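Local structure of five-membered-cyclitol-phosphate synthase (Streptomyces citricolor, 6K96) at residues T190-H194 / S211-N215; D302-I306 / A321-L326. The protein is a five-membered-cyclitol-phosphate synthase, a member of the myo-inositol-1-phosphate synthase family that binds nicotinamide-adenine-dinucleotide. The contacts are given in a common frame with arbitrary orientation. Numbering follows the deposited sequence.

How the contacts relate
Both contacts are buried, but they hold different elements and use different chemistry. The centre of contact 1 is about 19 Å from that of the chain, where the start of helix 190-203 packs on strand 207-217; three side-chain hydrogen bonds cross it. Contact 2, whose centre is about 9 Å from the centre of the chain, sets the middle of helix 292-313 against a turn of the loop before helix 338-353; no hydrogen bond crosses it, and apolar side chains meet instead. The buried areas are nonetheless similar, 290 and 269 Å². Contact 1 closes along the chain before contact 2 opens. The centres of contact 1 and contact 2 are 24 Å apart, and the two do not touch.

Contact 1: T190-H194 / S211-N215; sequences TSVVH and SYQLN
This is a buried, polar helix-on-sheet contact: the first turn of helix 190-203 lies over one face of strand 207-217 in the mixed sheet. The short axes approach to 10.2 Å and run nearly antiparallel, at 161°. T190 therefore faces N215 (CA-CA 8.0 Å), while H194, one turn on, faces Q213 (7.5 Å). Residues 190-194 are helical, with H194 N bonded to T190 O at 2.9 Å; 211-215 are extended, phi -155 to -122° and psi 126 to 154°. Strand alternation turns the CA-CB bonds of S211, Q213 and N215 toward the helix and those of Y212 and L214 away, where both pack on L216 of a second subunit. Helix and strand are successive elements of an alpha/beta unit within the myo-inositol-1-phosphate synthase family region, and the strand pairs antiparallel with strand 265-275. H194, chi1 t, reaches across so that its ring edge is held at both nitrogens: Q213 NE2 donates to H194 ND1 (2.8 Å), and H194 NE2 donates to S211 OG (2.6 Å), which also bonds N271 O. The t, t rotamer of Q213 extends its amide to the ring, while its OE1 bonds K236 NZ and lies 3.1 Å from T190 CG2. At the other end, T190 OG1 (chi1 m) donates to N215 OD1 at 2.9 Å.

Contact 2: D302-I306 / A321-L326; sequences DLIRI and AAVKVL
Residues 302-306 form a turn of helix 292-313, closed by I306 N to D302 O at 2.9 Å. Opposite them, 321-322 are 3-10, and the chain turns on through 323-325, with L326 N bonded to V323 O at 3.2 Å, before L326 becomes extended (phi/psi -127/142°). The closest CA pair is L303 and A322, 6.1 Å apart. The CA-CB bond of L303 (m, t) runs sideways to 321-326, yet its end comes nearer: L303 CD2 lies 3.2 Å from V325 CG2 and 3.6 Å from A322 CB, and L303 CD1 is 3.9 Å from L326 CD2. The CA-CB bond of I306 points toward 321-326, and its m, t rotamer places I306 CD1 3.5 Å from A321 O and 4.1 Å from A322 CB, with I306 CG2 4.1 Å from A321 CB. Y345 of helix 338-353 touches I306 and A321. The result is an apolar helix-to-loop contact joining helix 292-313 to the loop before helix 338-353, with L303 and A322 also touching I180 of strand 179-180, outermost in this chain's parallel sheet.

Contact 1: T190-H194 / S211-N215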
loop_
_atom_site.group_PDB
_atom_site.type_symbol
_atom_site.label_atom_id
_atom_site.label_comp_id
_atom_site.label_asym_id
_atom_site.label_seq_id
_atom_site.Cartn_x
_atom_site.Cartn_y
_atom_site.Cartn_z
ATOM N N THR B 190 10.388 -11.300 6.638
ATOM C CA THR B 190 8.935 -11.111 6.594
ATOM C C THR B 190 8.361 -11.327 7.986
ATOM O O THR B 190 7.477 -10.514 8.420
ATOM C CB THR B 190 8.379 -12.090 5.564
ATOM O OG1 THR B 190 9.212 -12.033 4.402
ATOM C CG2 THR B 190 6.943 -11.776 5.240
ATOM N N SER B 191 8.796 -12.433 8.625
ATOM C CA SER B 191 8.103 -13.021 9.791
ATOM C C SER B 191 8.400 -12.177 11.041
ATOM O O SER B 191 7.493 -12.016 11.901
ATOM C CB SER B 191 8.424 -14.520 9.928
ATOM O OG SER B 191 7.414 -15.352 9.266
ATOM N N VAL B 192 9.610 -11.636 11.171
ATOM C CA VAL B 192 9.904 -10.738 12.315
ATOM C C VAL B 192 9.067 -9.465 12.154
ATOM O O VAL B 192 8.549 -9.015 13.162
ATOM C CB VAL B 192 11.407 -10.453 12.469
ATOM C CG1 VAL B 192 11.970 -9.573 11.335
ATOM C CG2 VAL B 192 11.664 -9.799 13.817
ATOM N N VAL B 193 8.859 -8.947 10.951
ATOM C CA VAL B 193 7.955 -7.773 10.774
ATOM C C VAL B 193 6.536 -8.172 11.138
ATOM O O VAL B 193 5.912 -7.466 11.878
ATOM C CB VAL B 193 7.938 -7.149 9.370
ATOM C CG1 VAL B 193 6.972 -5.978 9.333
ATOM C CG2 VAL B 193 9.307 -6.728 8.906
ATOM N N HIS B 194 6.010 -9.254 10.581
ATOM C CA HIS B 194 4.601 -9.643 10.858
ATOM C C HIS B 194 4.409 -9.804 12.371
ATOM O O HIS B 194 3.429 -9.286 12.942
ATOM C CB HIS B 194 4.248 -10.912 10.090
ATOM C CG HIS B 194 2.795 -11.204 10.054
ATOM N ND1 HIS B 194 2.285 -12.119 9.189
ATOM C CD2 HIS B 194 1.746 -10.658 10.693
ATOM C CE1 HIS B 194 0.973 -12.136 9.308
ATOM N NE2 HIS B 194 0.620 -11.256 10.216
ATOM N N SER B 211 -5.490 -11.941 9.881
ATOM C CA SER B 211 -4.219 -11.464 9.271
ATOM C C SER B 211 -3.820 -12.416 8.143
ATOM O O SER B 211 -4.270 -13.491 8.160
ATOM C CB SER B 211 -3.126 -11.192 10.311
ATOM O OG SER B 211 -1.911 -10.741 9.712
ATOM N N TYR B 212 -3.141 -11.938 7.124
ATOM C CA TYR B 212 -2.442 -12.770 6.126
ATOM C C TYR B 212 -1.087 -12.150 5.851
ATOM O O TYR B 212 -0.878 -10.932 6.004
ATOM C CB TYR B 212 -3.249 -13.033 4.840
ATOM C CG TYR B 212 -3.798 -11.840 4.104
ATOM C CD1 TYR B 212 -3.002 -11.158 3.212
ATOM C CD2 TYR B 212 -5.103 -11.395 4.291
ATOM C CE1 TYR B 212 -3.457 -10.029 2.535
ATOM C CE2 TYR B 212 -5.574 -10.272 3.632
ATOM C CZ TYR B 212 -4.750 -9.588 2.744
ATOM O OH TYR B 212 -5.162 -8.477 2.075
ATOM N N GLN B 213 -0.202 -13.033 5.439
ATOM C CA GLN B 213 1.171 -12.761 4.977
ATOM C C GLN B 213 1.299 -13.519 3.662
ATOM O O GLN B 213 0.988 -14.694 3.684
ATOM C CB GLN B 213 2.124 -13.291 6.041
ATOM C CG GLN B 213 3.555 -13.483 5.561
ATOM C CD GLN B 213 4.525 -13.944 6.626
ATOM O OE1 GLN B 213 5.625 -14.385 6.288
ATOM N NE2 GLN B 213 4.151 -13.813 7.903
ATOM N N LEU B 214 1.689 -12.870 2.568
ATOM C CA LEU B 214 2.105 -13.609 1.358
ATOM C C LEU B 214 3.423 -13.068 0.857
ATOM O O LEU B 214 3.617 -11.898 1.059
ATOM C CB LEU B 214 1.007 -13.589 0.299
ATOM C CG LEU B 214 0.320 -12.258 0.011
ATOM C CD1 LEU B 214 0.720 -11.792 -1.378
ATOM C CD2 LEU B 214 -1.195 -12.497 0.049
ATOM N N ASN B 215 4.252 -13.933 0.256
ATOM C CA ASN B 215 5.627 -13.656 -0.248
ATOM C C ASN B 215 5.670 -13.970 -1.754
ATOM O O ASN B 215 4.829 -14.745 -2.244
ATOM C CB ASN B 215 6.696 -14.399 0.545
ATOM C CG ASN B 215 6.601 -14.156 2.039
ATOM O OD1 ASN B 215 7.368 -13.359 2.612
ATOM N ND2 ASN B 215 5.645 -14.812 2.684
#

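Contact 2: D302-I306 / A321-L326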
loop_
_atom_site.group_PDB
_atom_site.type_symbol
_atom_site.label_atom_id
_atom_site.label_comp_id
_atom_site.label_asym_id
_atom_site.label_seq_id
_atom_site.Cartn_x
_atom_site.Cartn_y
_atom_site.Cartn_z
ATOM N N ASP B 302 28.290 -12.427 9.733
ATOM C CA ASP B 302 28.306 -12.648 11.202
ATOM C C ASP B 302 28.797 -14.095 11.467
ATOM O O ASP B 302 29.892 -14.246 11.993
ATOM C CB ASP B 302 26.893 -12.377 11.748
ATOM C CG ASP B 302 26.712 -11.018 12.397
ATOM O OD1 ASP B 302 27.057 -10.920 13.572
ATOM O OD2 ASP B 302 26.203 -10.062 11.745
ATOM N N LEU B 303 28.050 -15.117 11.021
ATOM C CA LEU B 303 28.317 -16.544 11.336
ATOM C C LEU B 303 29.726 -16.961 10.872
ATOM O O LEU B 303 30.391 -17.665 11.633
ATOM C CB LEU B 303 27.244 -17.435 10.685
ATOM C CG LEU B 303 25.820 -17.243 11.190
ATOM C CD1 LEU B 303 24.912 -18.245 10.529
ATOM C CD2 LEU B 303 25.729 -17.375 12.695
ATOM N N ILE B 304 30.159 -16.609 9.663
ATOM C CA ILE B 304 31.477 -17.106 9.170
ATOM C C ILE B 304 32.587 -16.510 10.028
ATOM O O ILE B 304 33.626 -17.169 10.185
ATOM C CB ILE B 304 31.761 -16.856 7.686
ATOM C CG1 ILE B 304 31.660 -15.373 7.338
ATOM C CG2 ILE B 304 30.884 -17.740 6.821
ATOM C CD1 ILE B 304 31.821 -15.106 5.872
ATOM N N ARG B 305 32.406 -15.300 10.543
ATOM C CA ARG B 305 33.454 -14.677 11.384
ATOM C C ARG B 305 33.342 -15.302 12.777
ATOM O O ARG B 305 34.410 -15.452 13.440
ATOM C CB ARG B 305 33.339 -13.154 11.465
ATOM C CG ARG B 305 33.797 -12.381 10.237
ATOM C CD ARG B 305 32.820 -11.266 9.876
ATOM N NE ARG B 305 32.899 -10.004 10.589
ATOM C CZ ARG B 305 31.874 -9.164 10.811
ATOM N NH1 ARG B 305 30.645 -9.414 10.409
ATOM N NH2 ARG B 305 32.076 -8.039 11.441
ATOM N N ILE B 306 32.124 -15.641 13.226
ATOM C CA ILE B 306 31.970 -16.277 14.558
ATOM C C ILE B 306 32.745 -17.583 14.489
ATOM O O ILE B 306 33.534 -17.855 15.410
ATOM C CB ILE B 306 30.516 -16.467 14.986
ATOM C CG1 ILE B 306 29.737 -15.161 15.071
ATOM C CG2 ILE B 306 30.489 -17.165 16.332
ATOM C CD1 ILE B 306 28.228 -15.376 15.112
ATOM N N ALA B 321 27.121 -16.838 20.353
ATOM C CA ALA B 321 27.093 -15.570 19.594
ATOM C C ALA B 321 26.266 -15.749 18.326
ATOM O O ALA B 321 25.973 -14.767 17.679
ATOM C CB ALA B 321 28.487 -15.125 19.224
ATOM N N ALA B 322 25.998 -16.981 17.902
ATOM C CA ALA B 322 25.340 -17.247 16.600
ATOM C C ALA B 322 23.830 -17.230 16.771
ATOM O O ALA B 322 23.133 -17.318 15.752
ATOM C CB ALA B 322 25.790 -18.563 16.057
ATOM N N VAL B 323 23.331 -17.118 17.996
ATOM C CA VAL B 323 21.919 -17.503 18.290
ATOM C C VAL B 323 20.960 -16.527 17.591
ATOM O O VAL B 323 19.980 -16.966 16.933
ATOM C CB VAL B 323 21.697 -17.660 19.805
ATOM C CG1 VAL B 323 20.235 -17.747 20.186
ATOM C CG2 VAL B 323 22.443 -18.857 20.336
ATOM N N LYS B 324 21.191 -15.233 17.681
ATOM C CA LYS B 324 20.167 -14.272 17.199
ATOM C C LYS B 324 20.008 -14.370 15.677
ATOM O O LYS B 324 18.941 -13.922 15.199
ATOM C CB LYS B 324 20.486 -12.849 17.649
ATOM C CG LYS B 324 20.179 -12.603 19.117
ATOM C CD LYS B 324 19.785 -11.169 19.468
ATOM C CE LYS B 324 19.107 -11.112 20.832
ATOM N NZ LYS B 324 19.206 -9.785 21.493
ATOM N N VAL B 325 20.988 -14.930 14.945
ATOM C CA VAL B 325 20.913 -14.948 13.456
ATOM C C VAL B 325 20.568 -16.352 12.918
ATOM O O VAL B 325 20.740 -16.570 11.694
ATOM C CB VAL B 325 22.190 -14.368 12.835
ATOM C CG1 VAL B 325 22.393 -12.926 13.238
ATOM C CG2 VAL B 325 23.406 -15.191 13.171
ATOM N N LEU B 326 20.041 -17.245 13.768
ATOM C CA LEU B 326 19.700 -18.644 13.389
ATOM C C LEU B 326 18.246 -18.903 13.772
ATOM O O LEU B 326 17.837 -18.447 14.872
ATOM C CB LEU B 326 20.613 -19.621 14.132
ATOM C CG LEU B 326 22.026 -19.775 13.583
ATOM C CD1 LEU B 326 22.849 -20.685 14.463
ATOM C CD2 LEU B 326 22.043 -20.282 12.163
#